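Local coordinates for G protein coupled receptor (Arabidopsis thaliana, PDB 3T33), which may take part in abscisic acid signalling and carries a bound zinc ion, as a member of the LanC-like protein family, at residues Leu346-Arg351 and Gln407-Gly412; Thr38-Leu43 and Ser49-Arg54. All coordinates share one frame; numbering follows the deposited sequence.

In the fold
Both contacts lie away from the zinc ion held by Cys288, Cys333 and His334. Their centres are 19 Å apart, and their nearest atoms are about 11 Å apart, so they do not touch. Contact 2 joins helix 36-42 to helix 45-69, its centre about 22 Å from the centre of the chain. Contact 1 is deeper, its centre about 10 Å from that of the chain, and joins the end of helix 336-350 to the loop after helix 392-402. Helix 353-375 borders both: Tyr355 meets side chains of Leu346-Arg351, and Leu367 meets Leu40 and Leu52 of contact 2. From the loop of contact 1, Phe410 stacks on Trp287, the residue before the zinc ligand Cys288.

Contact 1: Leu346-Arg351 and Gln407-Gly412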
# COMPACT_ATOMS: atom_id res chain seq x y z
N LEU A 346 -10.45 0.93 -6.85
CA LEU A 346 -11.37 1.33 -7.95
C LEU A 346 -12.82 1.06 -7.47
O LEU A 346 -13.73 1.88 -7.64
CB LEU A 346 -11.01 0.54 -9.22
CG LEU A 346 -9.79 1.15 -9.91
CD1 LEU A 346 -9.17 0.18 -10.88
CD2 LEU A 346 -10.23 2.42 -10.60
N TYR A 347 -12.94 -0.02 -6.70
CA TYR A 347 -14.19 -0.38 -6.08
C TYR A 347 -14.61 0.62 -5.04
O TYR A 347 -15.76 1.04 -5.05
CB TYR A 347 -14.10 -1.79 -5.45
CG TYR A 347 -15.36 -2.24 -4.75
CD1 TYR A 347 -16.61 -2.33 -5.45
CD2 TYR A 347 -15.34 -2.59 -3.40
CE1 TYR A 347 -17.77 -2.77 -4.78
CE2 TYR A 347 -16.50 -3.05 -2.74
CZ TYR A 347 -17.70 -3.14 -3.45
OH TYR A 347 -18.82 -3.56 -2.79
N ARG A 348 -13.71 1.04 -4.15
CA ARG A 348 -14.04 2.12 -3.25
C ARG A 348 -14.52 3.36 -4.00
O ARG A 348 -15.47 4.00 -3.57
CB ARG A 348 -12.88 2.52 -2.37
CG ARG A 348 -12.32 1.45 -1.41
CD ARG A 348 -11.45 2.13 -0.28
NE ARG A 348 -10.20 2.59 -0.86
CZ ARG A 348 -9.85 3.86 -0.93
NH1 ARG A 348 -10.59 4.80 -0.39
NH2 ARG A 348 -8.71 4.17 -1.52
N LEU A 349 -13.86 3.70 -5.11
CA LEU A 349 -14.18 4.92 -5.84
C LEU A 349 -15.52 4.81 -6.65
O LEU A 349 -16.28 5.74 -6.64
CB LEU A 349 -13.05 5.25 -6.79
CG LEU A 349 -13.31 6.38 -7.76
CD1 LEU A 349 -13.28 7.74 -7.04
CD2 LEU A 349 -12.35 6.36 -8.97
N THR A 350 -15.79 3.66 -7.32
CA THR A 350 -16.93 3.55 -8.25
C THR A 350 -18.16 2.82 -7.69
O THR A 350 -19.30 2.98 -8.22
CB THR A 350 -16.51 2.87 -9.55
OG1 THR A 350 -16.00 1.56 -9.27
CG2 THR A 350 -15.40 3.66 -10.24
N ARG A 351 -17.94 2.04 -6.62
CA ARG A 351 -18.90 1.07 -6.13
C ARG A 351 -19.35 0.01 -7.18
O ARG A 351 -20.44 -0.60 -7.04
CB ARG A 351 -20.11 1.77 -5.52
CG ARG A 351 -20.14 1.63 -4.01
CD ARG A 351 -18.93 2.25 -3.25
NE ARG A 351 -19.22 2.43 -1.82
CZ ARG A 351 -18.34 2.83 -0.90
NH1 ARG A 351 -17.09 3.14 -1.26
NH2 ARG A 351 -18.71 2.98 0.36
N GLN A 407 -13.33 -0.48 3.18
CA GLN A 407 -12.50 0.14 4.19
C GLN A 407 -10.99 -0.19 3.92
O GLN A 407 -10.15 0.31 4.61
CB GLN A 407 -12.91 -0.33 5.59
CG GLN A 407 -14.26 0.24 6.07
CD GLN A 407 -14.32 1.79 6.00
OE1 GLN A 407 -15.25 2.35 5.44
NE2 GLN A 407 -13.32 2.46 6.58
N ALA A 408 -10.68 -1.04 2.95
CA ALA A 408 -9.32 -1.49 2.65
C ALA A 408 -8.44 -0.40 2.09
O ALA A 408 -8.82 0.23 1.12
CB ALA A 408 -9.35 -2.61 1.68
N LEU A 409 -7.30 -0.18 2.76
CA LEU A 409 -6.26 0.81 2.39
C LEU A 409 -4.86 0.18 2.16
O LEU A 409 -4.39 -0.48 3.05
CB LEU A 409 -6.16 1.85 3.49
CG LEU A 409 -7.47 2.62 3.69
CD1 LEU A 409 -7.44 3.50 5.01
CD2 LEU A 409 -7.83 3.50 2.48
N PHE A 410 -4.22 0.40 0.99
CA PHE A 410 -2.85 -0.14 0.77
C PHE A 410 -1.93 0.35 1.94
O PHE A 410 -1.87 1.53 2.22
CB PHE A 410 -2.31 0.30 -0.59
CG PHE A 410 -0.96 -0.32 -0.97
CD1 PHE A 410 0.22 0.07 -0.36
CD2 PHE A 410 -0.88 -1.24 -1.98
CE1 PHE A 410 1.47 -0.49 -0.76
CE2 PHE A 410 0.35 -1.81 -2.35
CZ PHE A 410 1.52 -1.41 -1.72
N PRO A 411 -1.29 -0.59 2.68
CA PRO A 411 -0.56 -0.24 3.92
C PRO A 411 0.58 0.76 3.62
O PRO A 411 1.38 0.55 2.68
CB PRO A 411 0.00 -1.58 4.40
CG PRO A 411 0.12 -2.40 3.14
CD PRO A 411 -0.97 -1.93 2.18
N GLY A 412 0.64 1.86 4.36
CA GLY A 412 1.71 2.81 4.13
C GLY A 412 1.54 3.63 2.85
O GLY A 412 2.45 4.35 2.46
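Arg348 faces Ala408 and Leu409 across a wide backbone gap. The nearest CA atoms, those of Arg348 and Gln407, are 7.9 Å apart. Residues 346-350 form the last turn of helix 336-350, and Arg351 leaves it with positive phi (56°). Residues 407-412 run as an irregular, mostly extended loop. From residues 346-351, Arg348 is the residue that reaches the loop, while Tyr341 and Leu344 of the same helix also touch Ala408. Its CB points toward the loop, and a bend at chi3 (-72°) turns the guanidinium over Leu409. Methyl CD2 of Leu409 sits over the centre of one guanidinium face, 4.0 Å from CZ of Arg348. The two side chains cross at about a right angle. NE of Arg348 comes within 3.4 Å of O of Ala408, but the angle is too poor for a hydrogen bond. The strong polar partner is Glu414, whose OE2 forms a salt bridge with NH2 of Arg348. OE1 of the same carboxylate accepts from the backbone N of Phe410, so Glu414 ties the arginine to the loop.

The helix end is held separately. NH1 of Arg351 donates to O of Arg348 at 2.9 Å, in the carbonyl plane and on a lone pair. O of Leu346 accepts twice from Thr350, at 2.7 Å from its N and 2.8 Å from its OG1.

Through Arg348 and Glu414, the contact joins a helix end to the C-terminal tail in the helical barrel of the LanC-like fold.

Contact 2: Thr38-Leu43 and Ser49-Arg54; sequences TKLLSL and SEKLHR
Leu40 and Leu43 of residues 38-43 meet one side chain of helix 45-69, that of Lys51. The nearest CA atoms, those of Leu40 and Lys51, are 9.2 Å apart, and the side chains meet between them. Thr38 starts the segment, and its O accepts from N of Ser42 at 3.2 Å within the last helical turn. The CB of Leu40 does not point at Lys51, but the end of its side chain comes nearer. Its CD2 lies 3.7 Å from CD of Lys51, and the two side chains cross at about a right angle. Leu40 also packs on Asp368 of helix 353-375. Leu41 turns to Ala361 of that same helix. Leu43 is the first residue to leave helical geometry, and its CB points toward helix 45-69. Its CD2 reaches CE of Lys51 at 4.0 Å, again crossing at about a right angle.

Lys51 starts extended, with CG anti to its backbone N (chi1 -167°), which carries CD to CD2 of Leu40. The bend at chi3 sets CE against CD2 of Leu43, and chi4 directs NZ. The carbonyls of Leu41 and Leu43 both accept from NZ of Lys360, where a positive charge probably suits the C-terminal end of helix 36-42. No hydrogen bond crosses between the two segments. The lysine therefore serves this contact through its methylenes, as an aliphatic chain laid across two leucines at the protein surface.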
# COMPACT_ATOMS: atom_id res chain seq x y z
N THR A 38 -12.22 -21.78 -9.70
CA THR A 38 -13.46 -21.23 -10.24
C THR A 38 -14.51 -21.31 -9.17
O THR A 38 -15.37 -20.47 -9.11
CB THR A 38 -13.96 -21.99 -11.53
OG1 THR A 38 -13.92 -23.40 -11.26
CG2 THR A 38 -13.05 -21.70 -12.74
N LYS A 39 -14.46 -22.33 -8.34
CA LYS A 39 -15.45 -22.45 -7.27
C LYS A 39 -15.30 -21.30 -6.27
O LYS A 39 -16.28 -20.69 -5.88
CB LYS A 39 -15.36 -23.83 -6.61
CG LYS A 39 -15.74 -24.94 -7.65
CD LYS A 39 -15.88 -26.35 -7.03
CE LYS A 39 -16.25 -27.42 -8.10
NZ LYS A 39 -17.16 -28.51 -7.55
N LEU A 40 -14.06 -20.98 -5.89
CA LEU A 40 -13.80 -19.78 -5.08
C LEU A 40 -14.42 -18.53 -5.73
O LEU A 40 -15.09 -17.74 -5.07
CB LEU A 40 -12.28 -19.57 -4.92
CG LEU A 40 -11.51 -20.51 -4.01
CD1 LEU A 40 -9.99 -20.28 -4.08
CD2 LEU A 40 -11.99 -20.15 -2.65
N LEU A 41 -14.21 -18.35 -7.03
CA LEU A 41 -14.65 -17.11 -7.65
C LEU A 41 -16.17 -16.96 -7.62
O LEU A 41 -16.67 -15.84 -7.54
CB LEU A 41 -14.12 -17.00 -9.08
CG LEU A 41 -12.60 -16.85 -9.20
CD1 LEU A 41 -12.16 -17.18 -10.60
CD2 LEU A 41 -12.19 -15.46 -8.87
N SER A 42 -16.90 -18.07 -7.71
CA SER A 42 -18.37 -18.10 -7.73
C SER A 42 -18.96 -17.84 -6.34
O SER A 42 -20.08 -17.36 -6.22
CB SER A 42 -18.90 -19.46 -8.24
OG SER A 42 -18.31 -19.86 -9.48
N LEU A 43 -18.21 -18.19 -5.31
CA LEU A 43 -18.60 -18.04 -3.91
C LEU A 43 -19.25 -16.65 -3.59
O LEU A 43 -18.76 -15.60 -4.05
CB LEU A 43 -17.36 -18.24 -3.09
CG LEU A 43 -17.27 -19.25 -1.97
CD1 LEU A 43 -17.91 -20.62 -2.28
CD2 LEU A 43 -15.78 -19.44 -1.60
N SER A 49 -15.23 -14.24 2.01
CA SER A 49 -14.42 -13.43 2.94
C SER A 49 -14.15 -14.18 4.25
O SER A 49 -13.05 -14.16 4.73
CB SER A 49 -15.02 -12.06 3.20
OG SER A 49 -16.27 -12.25 3.77
N GLU A 50 -15.10 -14.96 4.74
CA GLU A 50 -14.81 -15.85 5.85
C GLU A 50 -13.69 -16.86 5.55
O GLU A 50 -12.79 -17.08 6.36
CB GLU A 50 -16.06 -16.57 6.29
CG GLU A 50 -15.80 -17.39 7.53
CD GLU A 50 -16.98 -18.27 7.94
OE1 GLU A 50 -18.16 -17.90 7.66
OE2 GLU A 50 -16.71 -19.34 8.58
N LYS A 51 -13.72 -17.47 4.37
CA LYS A 51 -12.65 -18.35 3.98
C LYS A 51 -11.30 -17.63 3.95
O LYS A 51 -10.31 -18.18 4.44
CB LYS A 51 -12.91 -18.96 2.61
CG LYS A 51 -11.99 -20.08 2.33
CD LYS A 51 -12.27 -20.79 0.96
CE LYS A 51 -13.55 -21.62 0.95
NZ LYS A 51 -13.54 -22.72 2.00
N LEU A 52 -11.23 -16.42 3.37
CA LEU A 52 -9.93 -15.73 3.27
C LEU A 52 -9.44 -15.33 4.67
O LEU A 52 -8.24 -15.29 4.96
CB LEU A 52 -10.07 -14.44 2.45
CG LEU A 52 -9.62 -14.38 1.02
CD1 LEU A 52 -9.98 -15.64 0.31
CD2 LEU A 52 -10.25 -13.16 0.42
N HIS A 53 -10.39 -14.98 5.50
CA HIS A 53 -10.12 -14.66 6.86
C HIS A 53 -9.42 -15.82 7.61
O HIS A 53 -8.39 -15.61 8.24
CB HIS A 53 -11.37 -14.20 7.54
CG HIS A 53 -11.18 -13.93 8.99
ND1 HIS A 53 -10.54 -12.80 9.45
CD2 HIS A 53 -11.55 -14.63 10.09
CE1 HIS A 53 -10.52 -12.81 10.78
NE2 HIS A 53 -11.12 -13.92 11.18
N ARG A 54 -9.93 -17.05 7.46
CA ARG A 54 -9.33 -18.21 8.12
C ARG A 54 -7.94 -18.48 7.62
O ARG A 54 -7.05 -18.77 8.41
CB ARG A 54 -10.21 -19.46 7.97
CG ARG A 54 -11.54 -19.31 8.74
CD ARG A 54 -11.30 -19.50 10.23
NE ARG A 54 -12.04 -18.61 11.14
CZ ARG A 54 -11.74 -18.49 12.45
NH1 ARG A 54 -10.75 -19.21 12.99
NH2 ARG A 54 -12.44 -17.67 13.22